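Local coordinates for peptidase, zinc-dependent (Methanocorpusculum labreanum, PDB 3LMC), which is probably a zinc-dependent metallopeptidase of family M54, carrying a zinc ion bound by three histidines and an iron ion bound by four cysteines, at residues A118-P122 with H123-N127; R171-D174 with E175-R178. All coordinates share one frame; numbering follows the deposited sequence.

Contact 1 (A118-P122 with H123-N127)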
loop_
_atom_site.group_PDB
_atom_site.type_symbol
_atom_site.label_atom_id
_atom_site.label_comp_id
_atom_site.label_asym_id
_atom_site.label_seq_id
_atom_site.Cartn_x
_atom_site.Cartn_y
_atom_site.Cartn_z
ATOM N N ALA A 118 -5.339 1.867 -1.235
ATOM C CA ALA A 118 -4.104 1.664 -1.977
ATOM C C ALA A 118 -3.645 0.222 -1.815
ATOM O O ALA A 118 -4.159 -0.517 -0.965
ATOM C CB ALA A 118 -3.023 2.630 -1.497
ATOM N N ILE A 119 -2.676 -0.181 -2.629
ATOM C CA ILE A 119 -2.209 -1.560 -2.606
ATOM C C ILE A 119 -0.720 -1.630 -2.916
ATOM O O ILE A 119 -0.219 -0.846 -3.727
ATOM C CB ILE A 119 -3.003 -2.436 -3.626
ATOM C CG1 ILE A 119 -2.706 -3.925 -3.440
ATOM C CG2 ILE A 119 -2.693 -2.023 -5.055
ATOM C CD1 ILE A 119 -3.698 -4.854 -4.222
ATOM N N VAL A 120 -0.012 -2.544 -2.254
ATOM C CA VAL A 120 1.364 -2.854 -2.634
ATOM C C VAL A 120 1.539 -4.365 -2.708
ATOM O O VAL A 120 0.955 -5.110 -1.909
ATOM C CB VAL A 120 2.401 -2.254 -1.673
ATOM C CG1 VAL A 120 2.039 -2.545 -0.221
ATOM C CG2 VAL A 120 3.795 -2.816 -1.994
ATOM N N SER A 121 2.319 -4.824 -3.684
ATOM C CA SER A 121 2.559 -6.249 -3.829
ATOM C C SER A 121 4.038 -6.550 -3.643
ATOM O O SER A 121 4.874 -6.036 -4.390
ATOM C CB SER A 121 2.148 -6.732 -5.208
ATOM O OG SER A 121 2.761 -7.992 -5.449
ATOM N N PRO A 122 4.369 -7.370 -2.641
ATOM C CA PRO A 122 5.780 -7.728 -2.478
ATOM C C PRO A 122 6.252 -8.743 -3.520
ATOM O O PRO A 122 7.421 -9.133 -3.472
ATOM C CB PRO A 122 5.821 -8.351 -1.085
ATOM C CG PRO A 122 4.618 -7.804 -0.375
ATOM C CD PRO A 122 3.574 -7.727 -1.457
ATOM N N HIS A 123 5.386 -9.146 -4.456
ATOM C CA HIS A 123 5.763 -10.215 -5.394
ATOM C C HIS A 123 7.059 -9.928 -6.140
ATOM O O HIS A 123 7.875 -10.819 -6.323
ATOM C CB HIS A 123 4.654 -10.511 -6.399
ATOM C CG HIS A 123 4.878 -11.776 -7.176
ATOM N ND1 HIS A 123 5.275 -11.781 -8.496
ATOM C CD2 HIS A 123 4.792 -13.075 -6.804
ATOM C CE1 HIS A 123 5.391 -13.028 -8.916
ATOM N NE2 HIS A 123 5.109 -13.835 -7.908
ATOM N N ARG A 124 7.243 -8.686 -6.581
ATOM C CA ARG A 124 8.476 -8.302 -7.260
ATOM C C ARG A 124 9.452 -7.518 -6.383
ATOM O O ARG A 124 10.481 -7.029 -6.872
ATOM C CB ARG A 124 8.149 -7.517 -8.522
ATOM C CG ARG A 124 7.447 -8.386 -9.570
ATOM C CD ARG A 124 7.146 -7.609 -10.829
ATOM N NE ARG A 124 6.241 -8.341 -11.705
ATOM C CZ ARG A 124 6.493 -8.639 -12.972
ATOM N NH1 ARG A 124 7.643 -8.284 -13.532
ATOM N NH2 ARG A 124 5.582 -9.279 -13.690
ATOM N N LEU A 125 9.125 -7.400 -5.097
ATOM C CA LEU A 125 9.988 -6.729 -4.125
ATOM C C LEU A 125 10.879 -7.735 -3.409
ATOM O O LEU A 125 12.003 -7.413 -3.016
ATOM C CB LEU A 125 9.145 -5.958 -3.096
ATOM C CG LEU A 125 8.172 -4.947 -3.705
ATOM C CD1 LEU A 125 7.420 -4.114 -2.630
ATOM C CD2 LEU A 125 8.915 -4.027 -4.682
ATOM N N GLN A 126 10.369 -8.954 -3.252
ATOM C CA GLN A 126 11.110 -10.039 -2.635
ATOM C C GLN A 126 12.363 -10.411 -3.447
ATOM O O GLN A 126 12.312 -10.537 -4.677
ATOM C CB GLN A 126 10.190 -11.262 -2.461
ATOM C CG GLN A 126 9.602 -11.787 -3.766
ATOM C CD GLN A 126 8.831 -13.093 -3.586
ATOM O OE1 GLN A 126 8.950 -13.769 -2.553
ATOM N NE2 GLN A 126 8.043 -13.457 -4.597
ATOM N N ASN A 127 13.489 -10.565 -2.761
ATOM C CA ASN A 127 14.696 -11.103 -3.391
ATOM C C ASN A 127 14.410 -12.382 -4.200
ATOM O O ASN A 127 14.946 -12.578 -5.287
ATOM C CB ASN A 127 15.754 -11.430 -2.326
ATOM C CG ASN A 127 16.744 -10.296 -2.088
ATOM O OD1 ASN A 127 16.574 -9.177 -2.571
ATOM N ND2 ASN A 127 17.803 -10.596 -1.332
HETATM O O HOH W 1 5.364 -6.605 -7.122
#
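Pro122 O takes two backbone N-H groups as the chain turns out of strand 117-120. Leu125 N lies 2.9 Å from Pro122 O, above the carbonyl plane, whereas Gln126 N is 3.0 Å from the same oxygen, closer to the line of the C=O bond (158°) and only slightly off its plane. These paired i+3 and i+4 bonds make one isolated helix-like turn. Two side chains add hydrogen bonds of their own. Ser121 OG, swung anti to its own backbone N (chi1 162°), accepts from His123 N at 3.0 Å; this hydroxyl is also hydrogen-bonded to Gly97 O, tying the turn to a neighbouring loop. Across the turn, Gln126 NE2 donates to His123 O at 3.2 Å, with the acceptor close to the plane of the amide. A water bridges the backbone, donating a hydrogen bond to Ser121 O at 2.8 Å and accepting one from Arg124 N at 2.9 Å.

The apolar contribution comes from Leu125, which folds back over the start of the turn. Leu125 CG lies 3.5 Å from Ser121 O, and Leu125 CD1 meets Val120 CG2 at 3.9 Å, the two side chains crossing at about a right angle.

In the surrounding fold, Pro122 packs on Val94 of strand 90-94 and Ile143 of helix 136-154, while Leu125 packs against Leu139 of that helix and Phe108 of strand 106-112. Strand 117-120 runs between strands 90-94 and 106-112 of the mixed sheet.

Contact 2 (R171-D174 with E175-R178); sequences RNLD and ELDR
Glu175 reaches back along the chain to Arg171, its carboxylate lying over one face of the guanidinium. Glu175 OE1 accepts from Arg171 N at 2.8 Å, in a nearly straight bond (170°) that enters from above the carboxylate plane. The salt bridge to Arg171 NH2 rests on charge alone, since no N-H points at Glu175 OE2, whose modelled position is less certain. At its backbone end Glu175 N donates to Asn172 OD1 at 3.1 Å, lying almost in line with the side-chain C=O. A chi1 of 51° sets the amide of Asn172 between its backbone N and carbonyl carbon, from where the oxygen turns forward to the start of the helix.

Further along the helix, Leu176 N bonds to Asn172 O and Asp177 N to Leu173 O, at 3.1 and 2.9 Å, and Arg178 N continues the series to Asp174 O. Leu173 CD1 and Leu176 CD2 touch at 3.9 Å, and both leucines also pack on Phe108 of strand 106-112. Asp177 is held by a salt bridge to Arg142 of helix 136-154.

Asn172 is thus the N-cap of the short helix 173-178, bonded to the N3 residue Glu175. The Glu175 carboxylate takes the N-H of Arg171, before the N-cap, not that of Asn172 as a true capping box would require.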
loop_
_atom_site.group_PDB
_atom_site.type_symbol
_atom_site.label_atom_id
_atom_site.label_comp_id
_atom_site.label_asym_id
_atom_site.label_seq_id
_atom_site.Cartn_x
_atom_site.Cartn_y
_atom_site.Cartn_z
ATOM N N ARG A 171 11.127 3.198 -11.848
ATOM C CA ARG A 171 10.930 2.433 -13.079
ATOM C C ARG A 171 11.199 0.950 -12.856
ATOM O O ARG A 171 10.614 0.091 -13.522
ATOM C CB ARG A 171 11.818 2.969 -14.203
ATOM C CG ARG A 171 11.421 4.361 -14.679
ATOM C CD ARG A 171 12.107 4.744 -15.984
ATOM N NE ARG A 171 13.561 4.828 -15.858
ATOM C CZ ARG A 171 14.209 5.878 -15.365
ATOM N NH1 ARG A 171 13.536 6.934 -14.932
ATOM N NH2 ARG A 171 15.534 5.872 -15.297
ATOM N N ASN A 172 12.078 0.656 -11.904
ATOM C CA ASN A 172 12.475 -0.715 -11.621
ATOM C C ASN A 172 12.963 -0.871 -10.182
ATOM O O ASN A 172 12.971 0.092 -9.417
ATOM C CB ASN A 172 13.552 -1.154 -12.612
ATOM C CG ASN A 172 14.703 -0.163 -12.696
ATOM O OD1 ASN A 172 15.190 0.333 -11.673
ATOM N ND2 ASN A 172 15.153 0.121 -13.913
ATOM N N LEU A 173 13.377 -2.078 -9.819
ATOM C CA LEU A 173 13.762 -2.361 -8.441
ATOM C C LEU A 173 15.015 -1.625 -7.960
ATOM O O LEU A 173 15.108 -1.261 -6.783
ATOM C CB LEU A 173 13.925 -3.858 -8.208
ATOM C CG LEU A 173 13.798 -4.149 -6.716
ATOM C CD1 LEU A 173 12.484 -3.577 -6.213
ATOM C CD2 LEU A 173 13.888 -5.638 -6.433
ATOM N N ASP A 174 15.974 -1.412 -8.859
ATOM C CA ASP A 174 17.185 -0.676 -8.522
ATOM C C ASP A 174 16.872 0.767 -8.130
ATOM O O ASP A 174 17.387 1.268 -7.124
ATOM C CB ASP A 174 18.174 -0.711 -9.682
ATOM C CG ASP A 174 18.806 -2.080 -9.863
ATOM O OD1 ASP A 174 18.749 -2.899 -8.914
ATOM O OD2 ASP A 174 19.360 -2.339 -10.953
ATOM N N GLU A 175 16.036 1.429 -8.926
ATOM C CA GLU A 175 15.547 2.771 -8.599
ATOM C C GLU A 175 14.776 2.811 -7.282
ATOM O O GLU A 175 14.896 3.761 -6.516
ATOM C CB GLU A 175 14.674 3.326 -9.726
ATOM C CG GLU A 175 15.376 4.351 -10.607
ATOM C CD GLU A 175 14.585 4.685 -11.866
ATOM O OE1 GLU A 175 13.351 4.894 -11.778
ATOM O OE2 GLU A 175 15.206 4.730 -12.950
ATOM N N LEU A 176 13.982 1.779 -7.014
ATOM C CA LEU A 176 13.217 1.735 -5.767
ATOM C C LEU A 176 14.173 1.642 -4.571
ATOM O O LEU A 176 13.990 2.297 -3.543
ATOM C CB LEU A 176 12.205 0.572 -5.796
ATOM C CG LEU A 176 11.450 0.150 -4.529
ATOM C CD1 LEU A 176 11.042 1.328 -3.710
ATOM C CD2 LEU A 176 10.239 -0.647 -4.900
ATOM N N ASP A 177 15.221 0.844 -4.720
ATOM C CA ASP A 177 16.177 0.664 -3.631
ATOM C C ASP A 177 16.970 1.949 -3.374
ATOM O O ASP A 177 17.447 2.172 -2.259
ATOM C CB ASP A 177 17.116 -0.514 -3.917
ATOM C CG ASP A 177 16.453 -1.869 -3.693
ATOM O OD1 ASP A 177 15.363 -1.916 -3.075
ATOM O OD2 ASP A 177 17.031 -2.890 -4.130
ATOM N N ARG A 178 17.111 2.784 -4.401
ATOM C CA ARG A 178 17.814 4.060 -4.256
ATOM C C ARG A 178 16.966 5.096 -3.518
ATOM O O ARG A 178 17.502 6.057 -2.955
ATOM C CB ARG A 178 18.245 4.628 -5.611
ATOM C CG ARG A 178 19.372 3.850 -6.298
ATOM C CD ARG A 178 19.827 4.585 -7.558
ATOM N NE ARG A 178 20.667 3.756 -8.413
ATOM C CZ ARG A 178 20.263 3.195 -9.551
ATOM N NH1 ARG A 178 19.024 3.382 -9.986
ATOM N NH2 ARG A 178 21.104 2.453 -10.260
#

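In the fold
Contact 1 and contact 2 have centres about 13 Å apart and meet through leucines: Leu125 CD2 lies 3.6 Å from Leu176 CD2 and 3.9 Å from Leu173 CD1. The turn after strand 117-120 is thereby joined to helix 173-178, with Phe108 of strand 106-112 touching all three leucines. Arg142 of helix 136-154, the partner of Asp177, also hydrogen-bonds Asn127 OD1 in contact 1. That helix carries His149 and His153, which bind zinc together with His159. The side chains of Val120 and Leu176 lie about 8 and 7 Å from that of His149 and each about 11 Å from the zinc ion, so neither contact contributes a ligand. The iron ion is farther, about 14 Å from the Leu176 side chain.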